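Local atomic coordinates of Lactamase_B domain-containing protein (Pontibacter korlensis, PDB entry 6XFR), a protein that probably hydrolyses beta-lactam antibiotics to substituted beta-amino acids with zinc as cofactor, as a class B metallo-beta-lactamase. Residues Asp122-Phe125 with Gln130-Glu133. Sequence-based numbering, arbitrary orientation.
With ZN (zinc ion), chain T; EPE (4-(2-hydroxyethyl)-1-piperazine ethanesulfonic acid), chain M.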
loop_
_atom_site.group_PDB
_atom_site.type_symbol
_atom_site.label_atom_id
_atom_site.label_comp_id
_atom_site.label_asym_id
_atom_site.label_seq_id
_atom_site.Cartn_x
_atom_site.Cartn_y
_atom_site.Cartn_z
ATOM N N ASP B 122 -2.124 -27.374 -8.019
ATOM C CA ASP B 122 -1.571 -26.340 -7.138
ATOM C C ASP B 122 -0.083 -26.578 -6.919
ATOM O O ASP B 122 0.336 -27.697 -6.594
ATOM C CB ASP B 122 -2.296 -26.332 -5.792
ATOM C CG ASP B 122 -3.757 -25.893 -5.906
ATOM O OD1 ASP B 122 -4.093 -25.216 -6.898
ATOM O OD2 ASP B 122 -4.571 -26.207 -5.004
ATOM N N THR B 123 0.718 -25.532 -7.132
ATOM C CA THR B 123 2.163 -25.694 -7.215
ATOM C C THR B 123 2.871 -24.731 -6.281
ATOM O O THR B 123 2.541 -23.551 -6.243
ATOM C CB THR B 123 2.705 -25.422 -8.633
ATOM O OG1 THR B 123 2.361 -24.074 -9.012
ATOM C CG2 THR B 123 2.081 -26.368 -9.626
ATOM N N THR B 124 3.876 -25.236 -5.582
ATOM C CA THR B 124 4.830 -24.410 -4.869
ATOM C C THR B 124 6.180 -24.575 -5.532
ATOM O O THR B 124 6.695 -25.686 -5.591
ATOM C CB THR B 124 4.963 -24.842 -3.403
ATOM O OG1 THR B 124 3.704 -24.740 -2.729
ATOM C CG2 THR B 124 5.978 -23.975 -2.722
ATOM N N PHE B 125 6.795 -23.477 -5.945
ATOM C CA PHE B 125 8.112 -23.591 -6.557
ATOM C C PHE B 125 9.031 -22.479 -6.066
ATOM O O PHE B 125 8.603 -21.506 -5.421
ATOM C CB PHE B 125 8.023 -23.549 -8.074
ATOM C CG PHE B 125 7.589 -22.234 -8.586
ATOM C CD1 PHE B 125 8.503 -21.330 -9.069
ATOM C CD2 PHE B 125 6.261 -21.896 -8.582
ATOM C CE1 PHE B 125 8.094 -20.113 -9.555
ATOM C CE2 PHE B 125 5.849 -20.687 -9.055
ATOM C CZ PHE B 125 6.764 -19.787 -9.538
ATOM N N GLN B 130 13.680 -17.559 -3.635
ATOM C CA GLN B 130 12.349 -17.022 -3.444
ATOM C C GLN B 130 11.328 -18.120 -3.719
ATOM O O GLN B 130 11.369 -18.747 -4.780
ATOM C CB GLN B 130 12.135 -15.847 -4.388
ATOM C CG GLN B 130 10.731 -15.284 -4.316
ATOM C CD GLN B 130 10.510 -14.398 -3.107
ATOM O OE1 GLN B 130 11.267 -13.469 -2.847
ATOM N NE2 GLN B 130 9.465 -14.674 -2.374
ATOM N N GLN B 131 10.412 -18.353 -2.783
ATOM C CA GLN B 131 9.393 -19.358 -3.000
ATOM C C GLN B 131 8.039 -18.723 -3.274
ATOM O O GLN B 131 7.698 -17.689 -2.720
ATOM C CB GLN B 131 9.337 -20.373 -1.852
ATOM C CG GLN B 131 9.163 -19.909 -0.464
ATOM C CD GLN B 131 8.802 -21.085 0.463
ATOM O OE1 GLN B 131 8.659 -22.239 -0.010
ATOM N NE2 GLN B 131 8.597 -20.793 1.775
ATOM N N LEU B 132 7.306 -19.316 -4.195
ATOM C CA LEU B 132 6.011 -18.843 -4.647
ATOM C C LEU B 132 5.047 -20.016 -4.649
ATOM O O LEU B 132 5.422 -21.148 -4.978
ATOM C CB LEU B 132 6.092 -18.246 -6.061
ATOM C CG LEU B 132 7.023 -17.058 -6.360
ATOM C CD1 LEU B 132 8.459 -17.512 -6.664
ATOM C CD2 LEU B 132 6.474 -16.184 -7.496
ATOM N N GLU B 133 3.807 -19.734 -4.300
ATOM C CA GLU B 133 2.727 -20.703 -4.327
ATOM C C GLU B 133 1.679 -20.182 -5.282
ATOM O O GLU B 133 1.410 -18.981 -5.314
ATOM C CB GLU B 133 2.134 -20.900 -2.947
ATOM C CG GLU B 133 3.180 -21.387 -1.965
ATOM C CD GLU B 133 2.682 -21.495 -0.523
ATOM O OE1 GLU B 133 1.539 -21.066 -0.237
ATOM O OE2 GLU B 133 3.443 -22.031 0.322
HETATM ZN ZN ZN T . 7.437 -16.570 -0.445
HETATM N N1 EPE M . 0.874 -21.591 3.960
HETATM C C2 EPE M . -0.088 -21.566 2.841
HETATM C C3 EPE M . -0.227 -22.925 2.161
HETATM N N4 EPE M . 1.058 -23.525 1.855
HETATM C C5 EPE M . 2.108 -23.387 2.857
HETATM C C6 EPE M . 2.197 -21.994 3.471
HETATM C C7 EPE M . 1.092 -24.694 0.979
HETATM C C8 EPE M . 2.427 -24.830 0.244
HETATM O O8 EPE M . 2.564 -26.079 -0.412
HETATM C C9 EPE M . 0.961 -20.209 4.440
HETATM C C10 EPE M . 0.338 -20.001 5.817
HETATM S S EPE M . 0.318 -18.252 6.302
HETATM O O1S EPE M . 1.480 -17.468 5.824
HETATM O O2S EPE M . 0.339 -18.231 7.761
HETATM O O3S EPE M . -0.942 -17.677 5.839
#
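The backbone N of L132 donates to F125 O at 2.8 Å in a nearly straight bond, with 170° at the hydrogen. F125 N returns a bond of 2.9 Å to L132 O, so one antiparallel hydrogen-bonded pair closes a ring between the strands. The axes of strand segments 123-125 and 130-133 approach to 4.8 Å and run antiparallel at 173°. On one face of the sheet the F125 ring covers L132: CB of the leucine sits over the ring face, a CH-pi contact 4.2 Å from the centroid, while CD1 reaches CE1 and CZ near the ring's outer end. F125 has its CG between backbone N and carbonyl carbon (chi1 67°), which brings the ring back over its partner. Beyond, L132 packs on L150 of the next strand. T124 and E133, a non-hydrogen-bonded pair, stand side by side on the other face, where T124 OG1 lies 3.5 Å from E133 CG. A HEPES molecule bridges their polar ends: its hydroxyl O8 hydrogen-bonds T124 OG1 at 2.9 Å, and its N4 donates weakly to both OE1 and OE2 of E133. Q131 O binds a zinc ion at 2.5 Å, in a site shared with P151 and Q152 and distinct from the two histidine-containing zinc sites. The pairing belongs to the beta hairpin of strands 123-127 and 130-135, at one edge of a mixed sheet in the metallo-beta-lactamase fold.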